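Local coordinates for protein cytosolic IMP-GMP specific 5'-nucleotidase (PDB 4OHF) that probably hydrolyses selected purine nucleoside 5'-monophosphates such as IMP and GMP, holding a magnesium ion in a domain of the HAD type, at residues B[44-47]-B[48-52]; B[55-58]-B[59-62]; B[165-169]-B[170-174]. All coordinates share one frame; numbering follows the deposited sequence.

How the interactions relate
All three contacts are local, between residues a turn or so apart. Interactions 1 and 3 are partly buried, whereas interaction 2 is at the surface. Interaction 1, on the last turns of helix 33-51, touches both of the others: Lys45 and Ala49 meet interaction 2, while Arg47 makes a salt bridge with Asp170 of interaction 3. Interaction 2 is a turn in the following loop, rich in charge. Interaction 3 joins helices 153-170 and 172-178 through a glycine and lies nearest to the magnesium site. Backbone bonding dominates interaction 1; interactions 2 and 3 add a CH-pi contact each, with a phenylalanine and a histidine.

Interaction 1 of 3, residues B[44-47]-B[48-52]; sequences VKER and LAESF
Ser51 folds its hydroxyl back onto the preceding turn at the end of helix 33-51, where OG gives a 2.7 Å hydrogen bond to the carbonyl O of Arg47. The amide of the same residue reaches that oxygen too, Ser51 N lying 3.1 Å from Arg47 O, so one acceptor is gripped twice. The two donors arrive differently: the hydroxyl is tilted 16° from the carbonyl plane, while the amide comes from above it. Serine suits this place because its short side chain can reinforce a helical bond near the helix end.

On the packed side Val44 and Leu48 are both buried, and each packs on Leu135 of helix 129-143. Leu48 also meets Leu139, and its CG lies against the carbonyl O of Val44. Arg47, partly exposed, rests on Cys163 and Lys166 of helix 153-170. With CG anti to the backbone N (chi1 -179°), the bend at chi2 lays CD beside the Ser51 hydroxyl; the bend at chi3 then turns the guanidinium off toward Asp170, where Arg47 NH2 makes a salt bridge with Asp170 OD2.

Glu46 and Glu50 form the exposed side. Their carboxylate planes are 21° apart, with Glu50 OE1 4.0 Å from Glu46 OE2. Two acids this close would be expected to repel and to raise each other's pKa somewhat, a cost that surrounding water could largely screen.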
ATOM      1  N   VAL B  44     -18.764 -21.534  18.598  1.00 56.81           N
ATOM      2  CA  VAL B  44     -18.733 -20.161  18.079  1.00 57.85           C
ATOM      3  C   VAL B  44     -20.069 -19.456  18.215  1.00 59.26           C
ATOM      4  O   VAL B  44     -20.122 -18.273  18.541  1.00 58.79           O
ATOM      5  CB  VAL B  44     -18.325 -20.122  16.582  1.00 57.56           C
ATOM      6  CG1 VAL B  44     -18.487 -18.717  16.023  1.00 57.46           C
ATOM      7  CG2 VAL B  44     -16.888 -20.559  16.426  1.00 57.30           C
ATOM      8  N   LYS B  45     -21.148 -20.181  17.949  1.00 62.05           N
ATOM      9  CA  LYS B  45     -22.482 -19.611  18.055  1.00 65.31           C
ATOM     10  C   LYS B  45     -22.764 -19.285  19.518  1.00 67.49           C
ATOM     11  O   LYS B  45     -23.403 -18.282  19.838  1.00 68.68           O
ATOM     12  CB  LYS B  45     -23.520 -20.600  17.523  1.00 65.21           C
ATOM     13  CG  LYS B  45     -24.918 -20.023  17.394  1.00 66.05           C
ATOM     14  CD  LYS B  45     -25.866 -21.027  16.781  1.00 67.70           C
ATOM     15  CE  LYS B  45     -25.891 -22.311  17.593  1.00 70.52           C
ATOM     16  NZ  LYS B  45     -26.869 -23.293  17.055  1.00 72.70           N
ATOM     17  N   GLU B  46     -22.267 -20.139  20.400  1.00 69.60           N
ATOM     18  CA  GLU B  46     -22.441 -19.962  21.830  1.00 72.40           C
ATOM     19  C   GLU B  46     -21.710 -18.715  22.301  1.00 73.47           C
ATOM     20  O   GLU B  46     -22.306 -17.830  22.908  1.00 74.71           O
ATOM     21  CB  GLU B  46     -21.899 -21.187  22.555  1.00 74.02           C
ATOM     22  CG  GLU B  46     -21.842 -21.074  24.060  1.00 76.67           C
ATOM     23  CD  GLU B  46     -20.913 -22.111  24.657  1.00 77.64           C
ATOM     24  OE1 GLU B  46     -21.148 -23.319  24.426  1.00 77.45           O
ATOM     25  OE2 GLU B  46     -19.945 -21.716  25.343  1.00 79.08           O
ATOM     26  N   ARG B  47     -20.415 -18.649  22.009  1.00 75.23           N
ATOM     27  CA  ARG B  47     -19.580 -17.517  22.408  1.00 76.97           C
ATOM     28  C   ARG B  47     -20.144 -16.171  21.954  1.00 77.99           C
ATOM     29  O   ARG B  47     -19.807 -15.129  22.517  1.00 77.93           O
ATOM     30  CB  ARG B  47     -18.156 -17.694  21.866  1.00 76.75           C
ATOM     31  CG  ARG B  47     -17.198 -16.574  22.237  1.00 78.09           C
ATOM     32  CD  ARG B  47     -17.102 -16.425  23.738  1.00 80.17           C
ATOM     33  NE  ARG B  47     -16.593 -17.639  24.358  1.00 83.18           N
ATOM     34  CZ  ARG B  47     -15.301 -17.910  24.518  1.00 84.83           C
ATOM     35  NH1 ARG B  47     -14.384 -17.039  24.107  1.00 85.19           N
ATOM     36  NH2 ARG B  47     -14.928 -19.058  25.079  1.00 85.23           N
ATOM     37  N   LEU B  48     -21.002 -16.195  20.936  1.00 79.33           N
ATOM     38  CA  LEU B  48     -21.615 -14.972  20.428  1.00 80.53           C
ATOM     39  C   LEU B  48     -22.749 -14.496  21.327  1.00 81.21           C
ATOM     40  O   LEU B  48     -22.811 -13.327  21.703  1.00 81.26           O
ATOM     41  CB  LEU B  48     -22.157 -15.188  19.016  1.00 79.73           C
ATOM     42  CG  LEU B  48     -21.134 -15.128  17.887  1.00 79.91           C
ATOM     43  CD1 LEU B  48     -21.811 -15.469  16.568  1.00 79.48           C
ATOM     44  CD2 LEU B  48     -20.519 -13.734  17.839  1.00 79.53           C
ATOM     45  N   ALA B  49     -23.645 -15.414  21.663  1.00 82.46           N
ATOM     46  CA  ALA B  49     -24.784 -15.098  22.508  1.00 84.83           C
ATOM     47  C   ALA B  49     -24.364 -14.776  23.934  1.00 86.16           C
ATOM     48  O   ALA B  49     -25.156 -14.234  24.709  1.00 86.76           O
ATOM     49  CB  ALA B  49     -25.763 -16.262  22.515  1.00 84.92           C
ATOM     50  N   GLU B  50     -23.121 -15.099  24.279  1.00 86.85           N
ATOM     51  CA  GLU B  50     -22.637 -14.855  25.630  1.00 87.37           C
ATOM     52  C   GLU B  50     -21.721 -13.652  25.789  1.00 87.29           C
ATOM     53  O   GLU B  50     -22.065 -12.702  26.488  1.00 87.50           O
ATOM     54  CB  GLU B  50     -21.954 -16.115  26.166  1.00 88.13           C
ATOM     55  CG  GLU B  50     -22.885 -17.326  26.169  1.00 90.42           C
ATOM     56  CD  GLU B  50     -22.296 -18.542  26.866  1.00 91.73           C
ATOM     57  OE1 GLU B  50     -22.973 -19.597  26.890  1.00 90.97           O
ATOM     58  OE2 GLU B  50     -21.163 -18.438  27.388  1.00 92.59           O
ATOM     59  N   SER B  51     -20.560 -13.678  25.144  1.00 87.45           N
ATOM     60  CA  SER B  51     -19.626 -12.569  25.274  1.00 87.74           C
ATOM     61  C   SER B  51     -19.926 -11.394  24.347  1.00 87.84           C
ATOM     62  O   SER B  51     -19.306 -10.334  24.459  1.00 88.26           O
ATOM     63  CB  SER B  51     -18.189 -13.055  25.052  1.00 88.38           C
ATOM     64  OG  SER B  51     -18.002 -13.529  23.732  1.00 88.75           O
ATOM     65  N   PHE B  52     -20.876 -11.568  23.434  1.00 87.18           N
ATOM     66  CA  PHE B  52     -21.221 -10.490  22.517  1.00 86.41           C
ATOM     67  C   PHE B  52     -22.654 -10.015  22.634  1.00 87.07           C
ATOM     68  O   PHE B  52     -23.044  -9.048  21.982  1.00 87.17           O
ATOM     69  CB  PHE B  52     -20.907 -10.890  21.079  1.00 85.47           C
ATOM     70  CG  PHE B  52     -19.504 -10.571  20.675  1.00 84.39           C
ATOM     71  CD1 PHE B  52     -19.158  -9.281  20.293  1.00 83.26           C
ATOM     72  CD2 PHE B  52     -18.508 -11.537  20.750  1.00 84.29           C
ATOM     73  CE1 PHE B  52     -17.837  -8.953  19.993  1.00 83.47           C
ATOM     74  CE2 PHE B  52     -17.181 -11.221  20.452  1.00 84.75           C
ATOM     75  CZ  PHE B  52     -16.846  -9.922  20.073  1.00 83.77           C
TER

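Interaction 2 of 3, residues B[55-58]-B[59-62]; sequences PEEI and KKFK
The Phe61 ring takes the backbone of Ile58 over one face: Ile58 CA stands 3.8 Å from the ring centroid, only 4° off the normal, a CH-pi contact almost exactly over the centre. Beside it, Ile58 CG2 approaches Phe61 CE1 at 4.0 Å. The setting is a short 3-10 turn in the loop between helix 33-51 and strand 73-75. The Phe61 side chain also touches Tyr41 of helix 33-51 and Gln138, Leu139 and Leu142 of helix 129-143. The i to i+3 spacing of the turn is seen in the bond from Phe61 N to Ile58 O, 2.8 Å long, whose donor lies well above the carbonyl plane. That bond and the CH-pi contact would both favour this placing of Phe61 where the chain leaves the turn.

Ile58 is the buried member of the turn, and its branched side chain also packs on Leu48 and Ala49 of helix 33-51. A phenylalanine serves well beyond it, because a broad flat ring can lie over the turn and still meet helix 129-143.

The charged residues are exposed, though Glu57 also touches Leu142. Glu57 and Lys60 run side by side, yet Lys60 NZ stays 5.7 Å from Glu57 OE1. Glu56 and Lys59 do close a salt bridge. Lys59 is extended beyond CG and Glu56 bends at chi2 to meet it, bringing Lys59 NZ to 2.6 Å from Glu56 OE2, 38° out of the carboxylate plane.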
ATOM      1  N   PRO B  55     -28.935 -11.533  19.824  1.00 88.22           N
ATOM      2  CA  PRO B  55     -30.306 -12.005  20.047  1.00 88.33           C
ATOM      3  C   PRO B  55     -30.368 -13.437  20.578  1.00 88.92           C
ATOM      4  O   PRO B  55     -29.636 -14.311  20.116  1.00 89.60           O
ATOM      5  CB  PRO B  55     -30.940 -11.872  18.665  1.00 87.51           C
ATOM      6  CG  PRO B  55     -30.275 -10.647  18.129  1.00 87.31           C
ATOM      7  CD  PRO B  55     -28.821 -10.855  18.519  1.00 87.69           C
ATOM      8  N   GLU B  56     -31.241 -13.663  21.553  1.00 89.25           N
ATOM      9  CA  GLU B  56     -31.409 -14.983  22.150  1.00 89.69           C
ATOM     10  C   GLU B  56     -31.877 -15.966  21.085  1.00 89.36           C
ATOM     11  O   GLU B  56     -31.847 -17.183  21.277  1.00 89.41           O
ATOM     12  CB  GLU B  56     -32.439 -14.915  23.282  1.00 90.86           C
ATOM     13  CG  GLU B  56     -31.920 -14.284  24.568  1.00 92.39           C
ATOM     14  CD  GLU B  56     -31.316 -15.308  25.521  1.00 93.68           C
ATOM     15  OE1 GLU B  56     -30.651 -14.895  26.498  1.00 93.79           O
ATOM     16  OE2 GLU B  56     -31.518 -16.525  25.298  1.00 93.50           O
ATOM     17  N   GLU B  57     -32.300 -15.422  19.953  1.00 88.71           N
ATOM     18  CA  GLU B  57     -32.793 -16.233  18.853  1.00 88.76           C
ATOM     19  C   GLU B  57     -31.714 -17.090  18.172  1.00 87.58           C
ATOM     20  O   GLU B  57     -32.003 -18.186  17.687  1.00 87.41           O
ATOM     21  CB  GLU B  57     -33.472 -15.318  17.826  1.00 90.55           C
ATOM     22  CG  GLU B  57     -34.367 -16.035  16.831  1.00 93.57           C
ATOM     23  CD  GLU B  57     -35.490 -16.811  17.507  1.00 95.80           C
ATOM     24  OE1 GLU B  57     -35.188 -17.745  18.280  1.00 96.75           O
ATOM     25  OE2 GLU B  57     -36.675 -16.489  17.267  1.00 96.96           O
ATOM     26  N   ILE B  58     -30.472 -16.608  18.147  1.00 85.74           N
ATOM     27  CA  ILE B  58     -29.391 -17.347  17.499  1.00 84.28           C
ATOM     28  C   ILE B  58     -29.152 -18.740  18.080  1.00 84.92           C
ATOM     29  O   ILE B  58     -28.764 -19.661  17.358  1.00 85.12           O
ATOM     30  CB  ILE B  58     -28.052 -16.579  17.550  1.00 83.13           C
ATOM     31  CG1 ILE B  58     -27.508 -16.552  18.974  1.00 83.07           C
ATOM     32  CG2 ILE B  58     -28.241 -15.168  17.050  1.00 82.99           C
ATOM     33  CD1 ILE B  58     -26.111 -15.986  19.065  1.00 83.18           C
ATOM     34  N   LYS B  59     -29.371 -18.897  19.380  1.00 84.56           N
ATOM     35  CA  LYS B  59     -29.164 -20.192  20.019  1.00 83.99           C
ATOM     36  C   LYS B  59     -30.021 -21.252  19.331  1.00 82.74           C
ATOM     37  O   LYS B  59     -29.733 -22.445  19.406  1.00 83.40           O
ATOM     38  CB  LYS B  59     -29.540 -20.120  21.502  1.00 85.09           C
ATOM     39  CG  LYS B  59     -28.816 -19.042  22.293  1.00 86.99           C
ATOM     40  CD  LYS B  59     -29.339 -18.965  23.729  1.00 87.29           C
ATOM     41  CE  LYS B  59     -28.697 -17.822  24.501  1.00 87.88           C
ATOM     42  NZ  LYS B  59     -29.266 -17.687  25.871  1.00 88.15           N
ATOM     43  N   LYS B  60     -31.073 -20.806  18.656  1.00 81.01           N
ATOM     44  CA  LYS B  60     -31.991 -21.708  17.967  1.00 79.48           C
ATOM     45  C   LYS B  60     -31.468 -22.161  16.593  1.00 77.55           C
ATOM     46  O   LYS B  60     -31.932 -23.159  16.040  1.00 76.64           O
ATOM     47  CB  LYS B  60     -33.344 -21.011  17.807  1.00 80.82           C
ATOM     48  CG  LYS B  60     -34.553 -21.880  18.122  1.00 81.72           C
ATOM     49  CD  LYS B  60     -35.838 -21.044  18.155  1.00 82.10           C
ATOM     50  CE  LYS B  60     -37.048 -21.893  18.517  1.00 82.76           C
ATOM     51  NZ  LYS B  60     -37.268 -22.990  17.529  1.00 82.64           N
ATOM     52  N   PHE B  61     -30.504 -21.421  16.052  1.00 75.08           N
ATOM     53  CA  PHE B  61     -29.919 -21.736  14.749  1.00 72.44           C
ATOM     54  C   PHE B  61     -29.518 -23.201  14.596  1.00 71.74           C
ATOM     55  O   PHE B  61     -28.849 -23.769  15.456  1.00 71.66           O
ATOM     56  CB  PHE B  61     -28.693 -20.851  14.493  1.00 69.82           C
ATOM     57  CG  PHE B  61     -29.031 -19.431  14.116  1.00 67.65           C
ATOM     58  CD1 PHE B  61     -28.017 -18.497  13.914  1.00 67.04           C
ATOM     59  CD2 PHE B  61     -30.354 -19.028  13.951  1.00 65.77           C
ATOM     60  CE1 PHE B  61     -28.313 -17.186  13.553  1.00 64.97           C
ATOM     61  CE2 PHE B  61     -30.656 -17.726  13.593  1.00 64.48           C
ATOM     62  CZ  PHE B  61     -29.631 -16.802  13.393  1.00 64.64           C
ATOM     63  N   LYS B  62     -29.926 -23.803  13.484  1.00 70.88           N
ATOM     64  CA  LYS B  62     -29.615 -25.199  13.210  1.00 68.93           C
ATOM     65  C   LYS B  62     -28.465 -25.301  12.222  1.00 66.27           C
ATOM     66  O   LYS B  62     -28.401 -24.550  11.251  1.00 65.90           O
ATOM     67  CB  LYS B  62     -30.850 -25.921  12.656  1.00 70.38           C
ATOM     68  CG  LYS B  62     -31.395 -27.010  13.570  1.00 72.16           C
ATOM     69  CD  LYS B  62     -31.676 -26.463  14.964  1.00 73.99           C
ATOM     70  CE  LYS B  62     -32.036 -27.569  15.950  1.00 75.03           C
ATOM     71  NZ  LYS B  62     -32.223 -27.027  17.334  1.00 73.70           N
TER

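Interaction 3 of 3, residues B[165-169]-B[170-174]; sequences DKVHS and DGTLK
Asp170 N bonds to Lys166 O at 2.6 Å, the donor lying nearly along the C=O axis, and so closes the final turn of helix 153-170. Lys166 O also accepts Ser169 N, and two amides therefore share one oxygen. The next residue, Gly171, leaves helical angles with phi at 94°, a positive value that glycine adopts readily since it lacks a CB. It is also the N-cap position of helix 172-178, so a single residue both ends one helix and precedes the next.

Ser169 strengthens the last turn through OG, which donates to Asp165 O at 2.9 Å. Asp170 turns its carboxylate back over the same turn, with OD2 3.6 Å from Lys166 CG. It does not pair with the distant ammonium of that lysine; the ionic partner of OD2 is Arg47 of helix 33-51.

In this HAD-like nucleotidase the break lies near the metal site: the His168 side chain is about 8 Å from that of the magnesium ligand Asp25 and about 9 Å from the ion, so it does not touch the metal.

Across the break, Leu173 lies alongside His168. With chi1 at -155° its side chain swings back so that CD1 lies over one face of the imidazole, 4.0 Å from the ring centroid and offset toward the rim, a CH-pi contact. His168 ND1 is hydrogen-bonded to Val164 O, which would restrain the ring's rotation, and Phe128 meets the imidazole as well. Val167 CG2 packs 3.6 Å from Thr172 OG1, and both Val167 and Leu173 rest on Leu43 of helix 33-51.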
ATOM      1  N   ASP B 165     -11.390 -17.248  16.620  1.00 67.76           N
ATOM      2  CA  ASP B 165     -10.018 -17.150  17.113  1.00 70.95           C
ATOM      3  C   ASP B 165      -9.991 -17.445  18.607  1.00 71.46           C
ATOM      4  O   ASP B 165      -9.092 -18.135  19.100  1.00 72.52           O
ATOM      5  CB  ASP B 165      -9.432 -15.751  16.870  1.00 71.97           C
ATOM      6  CG  ASP B 165      -9.408 -15.366  15.402  1.00 74.25           C
ATOM      7  OD1 ASP B 165      -9.106 -16.244  14.555  1.00 76.18           O
ATOM      8  OD2 ASP B 165      -9.678 -14.177  15.101  1.00 73.64           O
ATOM      9  N   LYS B 166     -10.982 -16.924  19.321  1.00 70.99           N
ATOM     10  CA  LYS B 166     -11.064 -17.125  20.758  1.00 71.95           C
ATOM     11  C   LYS B 166     -11.235 -18.596  21.087  1.00 72.04           C
ATOM     12  O   LYS B 166     -10.455 -19.170  21.846  1.00 71.70           O
ATOM     13  CB  LYS B 166     -12.237 -16.339  21.337  1.00 72.70           C
ATOM     14  CG  LYS B 166     -11.957 -15.780  22.724  1.00 75.78           C
ATOM     15  CD  LYS B 166     -10.803 -14.773  22.669  1.00 76.75           C
ATOM     16  CE  LYS B 166     -10.486 -14.178  24.031  1.00 77.72           C
ATOM     17  NZ  LYS B 166      -9.406 -13.148  23.925  1.00 76.60           N
ATOM     18  N   VAL B 167     -12.262 -19.203  20.504  1.00 72.23           N
ATOM     19  CA  VAL B 167     -12.554 -20.608  20.738  1.00 72.61           C
ATOM     20  C   VAL B 167     -11.352 -21.495  20.398  1.00 73.18           C
ATOM     21  O   VAL B 167     -11.209 -22.595  20.938  1.00 72.94           O
ATOM     22  CB  VAL B 167     -13.796 -21.050  19.918  1.00 72.16           C
ATOM     23  CG1 VAL B 167     -13.431 -21.239  18.468  1.00 72.64           C
ATOM     24  CG2 VAL B 167     -14.373 -22.316  20.496  1.00 72.51           C
ATOM     25  N   HIS B 168     -10.487 -21.010  19.510  1.00 73.97           N
ATOM     26  CA  HIS B 168      -9.293 -21.757  19.124  1.00 75.05           C
ATOM     27  C   HIS B 168      -8.119 -21.466  20.051  1.00 73.88           C
ATOM     28  O   HIS B 168      -7.042 -22.039  19.896  1.00 73.76           O
ATOM     29  CB  HIS B 168      -8.887 -21.449  17.675  1.00 77.32           C
ATOM     30  CG  HIS B 168      -9.356 -22.476  16.685  1.00 81.58           C
ATOM     31  ND1 HIS B 168     -10.638 -22.496  16.174  1.00 82.72           N
ATOM     32  CD2 HIS B 168      -8.723 -23.550  16.150  1.00 82.83           C
ATOM     33  CE1 HIS B 168     -10.774 -23.535  15.367  1.00 83.01           C
ATOM     34  NE2 HIS B 168      -9.627 -24.191  15.336  1.00 83.55           N
ATOM     35  N   SER B 169      -8.337 -20.582  21.019  1.00 73.03           N
ATOM     36  CA  SER B 169      -7.302 -20.207  21.976  1.00 71.95           C
ATOM     37  C   SER B 169      -7.752 -20.549  23.385  1.00 71.65           C
ATOM     38  O   SER B 169      -6.933 -20.844  24.255  1.00 71.20           O
ATOM     39  CB  SER B 169      -7.016 -18.710  21.883  1.00 72.07           C
ATOM     40  OG  SER B 169      -6.589 -18.357  20.580  1.00 71.83           O
ATOM     41  N   ASP B 170      -9.061 -20.492  23.603  1.00 71.88           N
ATOM     42  CA  ASP B 170      -9.646 -20.809  24.900  1.00 72.27           C
ATOM     43  C   ASP B 170      -9.220 -22.188  25.343  1.00 71.81           C
ATOM     44  O   ASP B 170      -8.951 -22.429  26.518  1.00 72.52           O
ATOM     45  CB  ASP B 170     -11.169 -20.815  24.821  1.00 73.71           C
ATOM     46  CG  ASP B 170     -11.767 -19.464  25.070  1.00 76.05           C
ATOM     47  OD1 ASP B 170     -11.433 -18.856  26.111  1.00 77.11           O
ATOM     48  OD2 ASP B 170     -12.578 -19.013  24.234  1.00 78.15           O
ATOM     49  N   GLY B 171      -9.169 -23.098  24.384  1.00 70.57           N
ATOM     50  CA  GLY B 171      -8.818 -24.460  24.706  1.00 69.69           C
ATOM     51  C   GLY B 171     -10.136 -25.180  24.906  1.00 68.60           C
ATOM     52  O   GLY B 171     -10.174 -26.380  25.175  1.00 69.26           O
ATOM     53  N   THR B 172     -11.227 -24.432  24.783  1.00 67.22           N
ATOM     54  CA  THR B 172     -12.564 -25.000  24.925  1.00 66.03           C
ATOM     55  C   THR B 172     -12.785 -26.088  23.869  1.00 63.57           C
ATOM     56  O   THR B 172     -13.364 -27.133  24.153  1.00 62.09           O
ATOM     57  CB  THR B 172     -13.659 -23.906  24.770  1.00 68.53           C
ATOM     58  OG1 THR B 172     -13.211 -22.898  23.848  1.00 71.88           O
ATOM     59  CG2 THR B 172     -13.962 -23.253  26.112  1.00 69.30           C
ATOM     60  N   LEU B 173     -12.304 -25.840  22.652  1.00 61.23           N
ATOM     61  CA  LEU B 173     -12.439 -26.793  21.560  1.00 58.20           C
ATOM     62  C   LEU B 173     -11.564 -28.008  21.854  1.00 58.44           C
ATOM     63  O   LEU B 173     -12.003 -29.148  21.693  1.00 56.83           O
ATOM     64  CB  LEU B 173     -11.993 -26.155  20.241  1.00 56.86           C
ATOM     65  CG  LEU B 173     -12.539 -26.683  18.911  1.00 56.13           C
ATOM     66  CD1 LEU B 173     -11.585 -26.271  17.806  1.00 54.69           C
ATOM     67  CD2 LEU B 173     -12.676 -28.185  18.936  1.00 55.83           C
ATOM     68  N   LYS B 174     -10.331 -27.754  22.296  1.00 57.77           N
ATOM     69  CA  LYS B 174      -9.378 -28.822  22.592  1.00 58.66           C
ATOM     70  C   LYS B 174      -9.898 -29.786  23.653  1.00 58.15           C
ATOM     71  O   LYS B 174      -9.881 -31.003  23.463  1.00 56.50           O
ATOM     72  CB  LYS B 174      -8.042 -28.244  23.067  1.00 58.48           C
ATOM     73  CG  LYS B 174      -7.390 -27.242  22.134  1.00 61.66           C
ATOM     74  CD  LYS B 174      -6.714 -27.906  20.944  1.00 64.01           C
ATOM     75  CE  LYS B 174      -5.892 -26.877  20.174  1.00 65.58           C
ATOM     76  NZ  LYS B 174      -5.306 -27.429  18.923  1.00 67.37           N
TER